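Side-chain contacts in DSBA-like thioredoxin domain-containing protein (Pseudomonas aeruginosa PAO1, PDB 5HFI), which probably reduces disulfides in the cytosol as a DsbA-like member of the thioredoxin superfamily, and is seen here with glutathione bound: residues A28-C31 / D37-L40; N173-A178 / T182-R187; Q192-G197 / A208-Q213. One frame throughout, in Å; residues are numbered along the deposited sequence.

Contact 1: residues A28-C31 / D37-L40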
loop_
_atom_site.group_PDB
_atom_site.type_symbol
_atom_site.label_atom_id
_atom_site.label_comp_id
_atom_site.label_asym_id
_atom_site.label_seq_id
_atom_site.Cartn_x
_atom_site.Cartn_y
_atom_site.Cartn_z
ATOM N N ALA A 28 -3.004 5.948 -7.621
ATOM C CA ALA A 28 -2.600 7.287 -8.036
ATOM C C ALA A 28 -3.638 7.911 -8.959
ATOM O O ALA A 28 -3.977 9.092 -8.817
ATOM C CB ALA A 28 -1.233 7.237 -8.718
ATOM N N ALA A 29 -4.160 7.131 -9.907
ATOM C CA ALA A 29 -5.181 7.649 -10.811
ATOM C C ALA A 29 -6.469 7.971 -10.064
ATOM O O ALA A 29 -7.149 8.952 -10.384
ATOM C CB ALA A 29 -5.447 6.644 -11.931
ATOM N N ALA A 30 -6.819 7.157 -9.063
ATOM C CA ALA A 30 -8.035 7.409 -8.297
ATOM C C ALA A 30 -7.938 8.716 -7.521
ATOM O O ALA A 30 -8.929 9.444 -7.392
ATOM C CB ALA A 30 -8.310 6.248 -7.346
ATOM N N CYS A 31 -6.752 9.034 -7.002
ATOM C CA CYS A 31 -6.566 10.261 -6.239
ATOM C C CYS A 31 -6.632 11.515 -7.098
ATOM O O CYS A 31 -6.577 12.620 -6.547
ATOM C CB CYS A 31 -5.233 10.212 -5.491
ATOM S SG CYS A 31 -5.193 8.979 -4.177
ATOM N N ASP A 37 -13.599 10.692 -2.921
ATOM C CA ASP A 37 -12.825 10.506 -1.702
ATOM C C ASP A 37 -12.216 9.110 -1.694
ATOM O O ASP A 37 -12.876 8.133 -2.058
ATOM C CB ASP A 37 -13.713 10.705 -0.473
ATOM C CG ASP A 37 -12.977 10.458 0.827
ATOM O OD1 ASP A 37 -11.774 10.781 0.902
ATOM O OD2 ASP A 37 -13.604 9.941 1.775
ATOM N N VAL A 38 -10.950 9.020 -1.291
ATOM C CA VAL A 38 -10.217 7.757 -1.264
ATOM C C VAL A 38 -9.749 7.500 0.164
ATOM O O VAL A 38 -9.032 8.326 0.742
ATOM C CB VAL A 38 -9.026 7.764 -2.236
ATOM C CG1 VAL A 38 -8.216 6.485 -2.084
ATOM C CG2 VAL A 38 -9.507 7.922 -3.668
ATOM N N ARG A 39 -10.149 6.359 0.727
ATOM C CA ARG A 39 -9.769 5.946 2.075
ATOM C C ARG A 39 -8.869 4.723 1.998
ATOM O O ARG A 39 -9.177 3.764 1.280
ATOM C CB ARG A 39 -10.995 5.607 2.923
ATOM C CG ARG A 39 -12.115 6.613 2.854
ATOM C CD ARG A 39 -11.967 7.717 3.877
ATOM N NE ARG A 39 -13.177 8.529 3.935
ATOM C CZ ARG A 39 -14.130 8.381 4.849
ATOM N NH1 ARG A 39 -14.011 7.451 5.787
ATOM N NH2 ARG A 39 -15.201 9.160 4.824
ATOM N N LEU A 40 -7.777 4.743 2.757
ATOM C CA LEU A 40 -6.840 3.629 2.806
ATOM C C LEU A 40 -7.123 2.749 4.017
ATOM O O LEU A 40 -7.358 3.249 5.121
ATOM C CB LEU A 40 -5.393 4.128 2.854
ATOM C CG LEU A 40 -4.648 4.354 1.530
ATOM C CD1 LEU A 40 -5.475 5.120 0.515
ATOM C CD2 LEU A 40 -3.330 5.069 1.777
#

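Contact 2: residues N173-A178 / T182-R187. With GSH (glutathione), chain B.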
loop_
_atom_site.group_PDB
_atom_site.type_symbol
_atom_site.label_atom_id
_atom_site.label_comp_id
_atom_site.label_asym_id
_atom_site.label_seq_id
_atom_site.Cartn_x
_atom_site.Cartn_y
_atom_site.Cartn_z
ATOM N N ASN A 173 -13.939 -8.905 6.023
ATOM C CA ASN A 173 -14.839 -10.003 6.361
ATOM C C ASN A 173 -16.245 -9.745 5.833
ATOM O O ASN A 173 -16.859 -10.626 5.220
ATOM C CB ASN A 173 -14.857 -10.207 7.877
ATOM C CG ASN A 173 -15.720 -11.379 8.299
ATOM O OD1 ASN A 173 -16.924 -11.235 8.512
ATOM N ND2 ASN A 173 -15.105 -12.545 8.438
ATOM N N ARG A 174 -16.773 -8.537 6.059
ATOM C CA ARG A 174 -18.130 -8.231 5.610
ATOM C C ARG A 174 -18.246 -8.261 4.092
ATOM O O ARG A 174 -19.331 -8.523 3.558
ATOM C CB ARG A 174 -18.574 -6.865 6.142
ATOM C CG ARG A 174 -18.798 -6.812 7.643
ATOM C CD ARG A 174 -19.449 -5.504 8.058
ATOM N NE ARG A 174 -18.568 -4.369 7.807
ATOM C CZ ARG A 174 -17.752 -3.840 8.716
ATOM N NH1 ARG A 174 -17.707 -4.343 9.945
ATOM N NH2 ARG A 174 -16.979 -2.808 8.395
ATOM N N LEU A 175 -17.153 -7.990 3.383
ATOM C CA LEU A 175 -17.155 -7.994 1.926
ATOM C C LEU A 175 -16.815 -9.355 1.337
ATOM O O LEU A 175 -16.833 -9.504 0.110
ATOM C CB LEU A 175 -16.169 -6.947 1.394
ATOM C CG LEU A 175 -16.440 -5.504 1.829
ATOM C CD1 LEU A 175 -15.362 -4.564 1.310
ATOM C CD2 LEU A 175 -17.823 -5.055 1.370
ATOM N N GLY A 176 -16.516 -10.346 2.174
ATOM C CA GLY A 176 -16.027 -11.613 1.667
ATOM C C GLY A 176 -14.706 -11.514 0.942
ATOM O O GLY A 176 -14.355 -12.418 0.179
ATOM N N ALA A 177 -13.956 -10.435 1.162
ATOM C CA ALA A 177 -12.711 -10.221 0.438
ATOM C C ALA A 177 -11.634 -11.169 0.945
ATOM O O ALA A 177 -11.388 -11.262 2.151
ATOM C CB ALA A 177 -12.255 -8.770 0.585
ATOM N N ALA A 178 -10.988 -11.873 0.017
ATOM C CA ALA A 178 -9.963 -12.846 0.371
ATOM C C ALA A 178 -8.594 -12.216 0.594
ATOM O O ALA A 178 -7.778 -12.777 1.334
ATOM C CB ALA A 178 -9.858 -13.920 -0.716
ATOM N N THR A 182 -7.922 -4.789 -2.816
ATOM C CA THR A 182 -9.377 -4.802 -2.922
ATOM C C THR A 182 -9.874 -3.366 -2.913
ATOM O O THR A 182 -9.550 -2.602 -1.998
ATOM C CB THR A 182 -10.023 -5.601 -1.784
ATOM O OG1 THR A 182 -9.637 -6.980 -1.878
ATOM C CG2 THR A 182 -11.541 -5.503 -1.854
ATOM N N PHE A 183 -10.642 -2.999 -3.936
ATOM C CA PHE A 183 -11.264 -1.686 -4.039
ATOM C C PHE A 183 -12.772 -1.824 -3.890
ATOM O O PHE A 183 -13.385 -2.710 -4.495
ATOM C CB PHE A 183 -10.951 -1.018 -5.382
ATOM C CG PHE A 183 -9.552 -0.480 -5.492
ATOM C CD1 PHE A 183 -9.228 0.753 -4.951
ATOM C CD2 PHE A 183 -8.571 -1.189 -6.165
ATOM C CE1 PHE A 183 -7.944 1.262 -5.064
ATOM C CE2 PHE A 183 -7.284 -0.684 -6.282
ATOM C CZ PHE A 183 -6.973 0.542 -5.730
ATOM N N ALA A 184 -13.371 -0.940 -3.098
ATOM C CA ALA A 184 -14.815 -0.944 -2.908
ATOM C C ALA A 184 -15.328 0.485 -2.964
ATOM O O ALA A 184 -14.764 1.375 -2.324
ATOM C CB ALA A 184 -15.204 -1.601 -1.578
ATOM N N LEU A 185 -16.392 0.696 -3.732
ATOM C CA LEU A 185 -16.983 2.013 -3.921
ATOM C C LEU A 185 -18.197 2.155 -3.013
ATOM O O LEU A 185 -19.074 1.284 -3.005
ATOM C CB LEU A 185 -17.381 2.212 -5.386
ATOM C CG LEU A 185 -17.407 3.624 -5.968
ATOM C CD1 LEU A 185 -16.090 4.340 -5.716
ATOM C CD2 LEU A 185 -17.703 3.562 -7.460
ATOM N N GLU A 186 -18.246 3.241 -2.246
ATOM C CA GLU A 186 -19.361 3.509 -1.346
ATOM C C GLU A 186 -20.178 4.680 -1.870
ATOM O O GLU A 186 -19.638 5.767 -2.100
ATOM C CB GLU A 186 -18.886 3.806 0.078
ATOM C CG GLU A 186 -20.049 4.021 1.041
ATOM C CD GLU A 186 -19.611 4.341 2.455
ATOM O OE1 GLU A 186 -18.510 4.905 2.629
ATOM O OE2 GLU A 186 -20.374 4.032 3.395
ATOM N N ARG A 187 -21.478 4.457 -2.040
ATOM C CA ARG A 187 -22.385 5.493 -2.516
ATOM C C ARG A 187 -23.336 5.935 -1.410
ATOM O O ARG A 187 -24.271 5.215 -1.062
ATOM C CB ARG A 187 -23.181 4.996 -3.723
ATOM C CG ARG A 187 -22.320 4.504 -4.870
ATOM C CD ARG A 187 -23.117 3.694 -5.877
ATOM N NE ARG A 187 -22.521 3.758 -7.209
ATOM C CZ ARG A 187 -21.626 2.891 -7.671
ATOM N NH1 ARG A 187 -21.215 1.889 -6.905
ATOM N NH2 ARG A 187 -21.138 3.030 -8.898
HETATM N N1 GSH B . -4.909 -9.498 -7.479
HETATM C CA1 GSH B . -4.200 -10.714 -7.839
HETATM C C1 GSH B . -4.891 -11.388 -9.022
HETATM O O11 GSH B . -5.027 -12.640 -9.040
HETATM O O12 GSH B . -5.326 -10.692 -9.979
HETATM C CB1 GSH B . -4.189 -11.665 -6.644
HETATM C CG1 GSH B . -4.113 -10.840 -5.364
HETATM C CD1 GSH B . -3.368 -11.612 -4.279
HETATM O OE1 GSH B . -3.210 -12.784 -4.381
HETATM N N2 GSH B . -2.848 -10.903 -3.125
HETATM C CA2 GSH B . -2.143 -11.627 -2.084
HETATM C C2 GSH B . -3.180 -12.139 -1.085
HETATM O O2 GSH B . -3.854 -11.369 -0.481
HETATM C CB2 GSH B . -1.152 -10.699 -1.378
HETATM S SG2 GSH B . -0.177 -9.731 -2.573
HETATM N N3 GSH B . -3.354 -13.565 -0.881
HETATM C CA3 GSH B . -4.345 -14.055 0.060
HETATM C C3 GSH B . -3.954 -13.654 1.480
HETATM O O31 GSH B . -4.808 -13.131 2.244
HETATM O O32 GSH B . -2.778 -13.846 1.885
#

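Contact 3: residues Q192-G197 / A208-Q213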
loop_
_atom_site.group_PDB
_atom_site.type_symbol
_atom_site.label_atom_id
_atom_site.label_comp_id
_atom_site.label_asym_id
_atom_site.label_seq_id
_atom_site.Cartn_x
_atom_site.Cartn_y
_atom_site.Cartn_z
ATOM N N GLN A 192 -19.924 -1.451 -2.918
ATOM C CA GLN A 192 -19.797 -2.314 -4.088
ATOM C C GLN A 192 -18.322 -2.586 -4.345
ATOM O O GLN A 192 -17.542 -1.649 -4.547
ATOM C CB GLN A 192 -20.446 -1.668 -5.317
ATOM C CG GLN A 192 -20.214 -2.421 -6.612
ATOM C CD GLN A 192 -20.871 -1.741 -7.803
ATOM O OE1 GLN A 192 -21.799 -0.948 -7.643
ATOM N NE2 GLN A 192 -20.395 -2.053 -9.004
ATOM N N VAL A 193 -17.941 -3.859 -4.345
ATOM C CA VAL A 193 -16.552 -4.231 -4.592
ATOM C C VAL A 193 -16.297 -4.216 -6.095
ATOM O O VAL A 193 -17.109 -4.722 -6.878
ATOM C CB VAL A 193 -16.241 -5.602 -3.973
ATOM C CG1 VAL A 193 -14.931 -6.155 -4.509
ATOM C CG2 VAL A 193 -16.188 -5.485 -2.454
ATOM N N LEU A 194 -15.179 -3.621 -6.501
ATOM C CA LEU A 194 -14.872 -3.415 -7.910
ATOM C C LEU A 194 -13.978 -4.521 -8.457
ATOM O O LEU A 194 -13.301 -5.238 -7.714
ATOM C CB LEU A 194 -14.208 -2.051 -8.127
ATOM C CG LEU A 194 -14.926 -0.853 -7.498
ATOM C CD1 LEU A 194 -14.205 0.446 -7.817
ATOM C CD2 LEU A 194 -16.362 -0.779 -7.974
ATOM N N ASP A 195 -13.979 -4.640 -9.787
ATOM C CA ASP A 195 -13.190 -5.650 -10.494
ATOM C C ASP A 195 -11.794 -5.081 -10.739
ATOM O O ASP A 195 -11.468 -4.572 -11.812
ATOM C CB ASP A 195 -13.882 -6.053 -11.791
ATOM C CG ASP A 195 -13.170 -7.185 -12.517
ATOM O OD1 ASP A 195 -13.634 -7.569 -13.612
ATOM O OD2 ASP A 195 -12.153 -7.695 -12.002
ATOM N N THR A 196 -10.950 -5.190 -9.709
ATOM C CA THR A 196 -9.611 -4.613 -9.784
ATOM C C THR A 196 -8.757 -5.313 -10.834
ATOM O O THR A 196 -7.994 -4.658 -11.553
ATOM C CB THR A 196 -8.936 -4.676 -8.415
ATOM O OG1 THR A 196 -9.730 -3.965 -7.458
ATOM C CG2 THR A 196 -7.543 -4.052 -8.472
ATOM N N GLY A 197 -8.871 -6.640 -10.939
ATOM C CA GLY A 197 -8.074 -7.368 -11.912
ATOM C C GLY A 197 -8.330 -6.925 -13.338
ATOM O O GLY A 197 -7.439 -7.009 -14.188
ATOM N N ALA A 208 -11.210 6.601 -15.948
ATOM C CA ALA A 208 -12.453 6.835 -16.678
ATOM C C ALA A 208 -13.610 6.060 -16.063
ATOM O O ALA A 208 -14.741 6.556 -16.008
ATOM C CB ALA A 208 -12.272 6.457 -18.149
ATOM N N PHE A 209 -13.347 4.838 -15.595
ATOM C CA PHE A 209 -14.393 4.067 -14.935
ATOM C C PHE A 209 -14.907 4.788 -13.695
ATOM O O PHE A 209 -16.122 4.870 -13.476
ATOM C CB PHE A 209 -13.870 2.675 -14.580
ATOM C CG PHE A 209 -14.824 1.862 -13.755
ATOM C CD1 PHE A 209 -15.846 1.149 -14.358
ATOM C CD2 PHE A 209 -14.692 1.801 -12.376
ATOM C CE1 PHE A 209 -16.723 0.395 -13.601
ATOM C CE2 PHE A 209 -15.568 1.052 -11.615
ATOM C CZ PHE A 209 -16.583 0.347 -12.229
ATOM N N LEU A 210 -13.999 5.333 -12.880
ATOM C CA LEU A 210 -14.419 6.065 -11.690
ATOM C C LEU A 210 -15.144 7.354 -12.059
ATOM O O LEU A 210 -16.128 7.724 -11.409
ATOM C CB LEU A 210 -13.211 6.355 -10.797
ATOM C CG LEU A 210 -12.497 5.128 -10.223
ATOM C CD1 LEU A 210 -11.200 5.530 -9.532
ATOM C CD2 LEU A 210 -13.405 4.367 -9.265
ATOM N N GLU A 211 -14.670 8.056 -13.096
ATOM C CA GLU A 211 -15.413 9.200 -13.618
ATOM C C GLU A 211 -16.795 8.781 -14.104
ATOM O O GLU A 211 -17.789 9.465 -13.834
ATOM C CB GLU A 211 -14.647 9.859 -14.766
ATOM C CG GLU A 211 -13.278 10.401 -14.411
ATOM C CD GLU A 211 -12.466 10.741 -15.648
ATOM O OE1 GLU A 211 -11.259 11.032 -15.511
ATOM O OE2 GLU A 211 -13.037 10.712 -16.762
ATOM N N THR A 212 -16.873 7.667 -14.839
ATOM C CA THR A 212 -18.156 7.204 -15.359
ATOM C C THR A 212 -19.112 6.834 -14.232
ATOM O O THR A 212 -20.331 6.983 -14.379
ATOM C CB THR A 212 -17.941 6.013 -16.299
ATOM O OG1 THR A 212 -17.121 6.415 -17.405
ATOM C CG2 THR A 212 -19.269 5.493 -16.835
ATOM N N GLN A 213 -18.584 6.367 -13.098
ATOM C CA GLN A 213 -19.448 6.057 -11.964
ATOM C C GLN A 213 -20.048 7.323 -11.366
ATOM O O GLN A 213 -21.207 7.323 -10.936
ATOM C CB GLN A 213 -18.672 5.270 -10.908
ATOM C CG GLN A 213 -18.283 3.873 -11.358
ATOM C CD GLN A 213 -19.430 3.144 -12.029
ATOM O OE1 GLN A 213 -20.518 3.021 -11.466
ATOM N NE2 GLN A 213 -19.195 2.664 -13.244
#

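Contact 1: residues A28-C31 / D37-L40
Val38 meets Ala30 and Cys31 where the end of helix 24-30 lies over edge strand 37-42. The link is part of a beta-alpha-beta crossover of the thioredoxin fold: strand 8-13 leads through the helices to strand 37-42, which runs parallel beside it. Val38 makes the approach for its strand, its CB directed at the helix end. CB itself already lies 4.5 Å from Cys31 SG. From there the side chain forks. CG1, anti to the backbone N (chi1 175°), comes within 4.4 Å of the same Cys31 SG, and the sulfur lies beside the base of the fork, nearly level with both methyls. CG2, anti to the carbonyl carbon, reaches further along the helix end, where it is 4.2 Å from Ala30 CB and 4.1 Å from Ala30 O. The two branches thus differ less in their distance to the sulfur than in this additional contact of CG2, to which Ala30 offers its CB methyl and its carbonyl oxygen. Leu27, one turn back in the helix, also touches Val38, and Leu9 of strand 8-13 touches Ala30. Asp37 turns its CB away from the helix, and its OD2 forms a 2.6 Å salt bridge with Arg39 NE; NE meets OD2 on its syn side, and OD2 in turn lies close to the guanidinium plane. That pair links two residues of the same strand and leaves the helix out. Across the contact every approach is a loose van der Waals one, with a polarisable sulfur and an aliphatic fork as partners. Such chemistry is nondirectional, so the seating of the helix end on Val38 probably rests on shape and on the partial burial of the valine, with the exposed Cys31 at its side.

Contact 2: residues N173-A178 / T182-R187
A chi1 of -59° puts Leu175 CG anti to its carbonyl carbon, and chi2 of 177° extends the branch until CD1 lies 4.1 Å from Ala184 CB. Thr182 answers Ala177 with both branches: chi1 of -64° sets OG1 beside the backbone N and anti to the carbonyl carbon, which leaves CG2 anti to the N. The frame is the thioredoxin fold: helix 159-174 ends and the chain returns as strand 182-186, through a loop whose Pro181 probably corresponds to the family's cis-proline. A Schellman motif closes the helix. Gly176, with positive phi, makes the turn, and its N bonds to Asn173 O. Beyond it, Ala177 sets its methyl against the Thr182 fork, CB being 4.0 Å from OG1 and 4.1 Å from CG2. OG1 touches that methyl only by van der Waals contact, its hydrogen bond being spent on Gly179 O, which ties the start of the strand to the intervening loop. Val193 of the edge strand also packs on Leu175 and Ala184. The same loop borders the glutathione pocket, where Phe180 O is hydrogen-bonded to the ligand and Ala178 O lies 3.1 Å from its carboxylate atom O31.

Contact 3: residues Q192-G197 / A208-Q213
Leu194 drives both of its methyls at one carbon of the Phe209 ring. CD1 is 4.1 Å and CD2 4.2 Å from CE2, with CD1 arriving at the edge near the ring plane, so the leucine fork straddles a rim position and does not lie on a face. Leu194 is set for this by chi1 of -50°, CG anti to the carbonyl carbon, and an extended chi2. Phe209 takes the other option: CG is anti to the backbone N (chi1 173°), which carries the ring outward from helix 203-215. One ring face carries Gln213 CG, 3.9 Å above the plane and offset to the rim; this neighbour from the next turn covers part of the ring, and Tyr199 meets it as well. Leu210 starts off to one side, yet the end of its side chain comes nearer, one methyl, CD2, lying 4.3 Å from Leu194 CD1. The same Leu194 methyl therefore serves both the ring and the second leucine. After Leu194 the chain enters helix 196-199 with Asp195 at the N-cap, its OD2 weakly bonded to Arg198 N. The contact sets methyls against an aromatic edge and against another leucine methyl, buried and without polar atoms, so the C-terminal helix is probably held to the chain around Leu194 chiefly by dispersion and burial.

How the contacts relate
All three contacts reach the same mixed sheet. Contacts 1 and 3 share a face: Ala30 CB of the first lies 3.7 Å from Leu210 CD1 of the third, so helices 24-30 and 203-215 pack against each other over the strands. Contact 2 covers the opposite face and borders the glutathione pocket, from which the other two stand apart. Strands 182-186 and 191-193 pair directly, joining contacts 2 and 3 through backbone bonds such as Leu185 N to Gln192 O. Contact 3 is buried and purely hydrocarbon; contacts 1 and 2 are partly buried and admit a thiol or a hydroxyl.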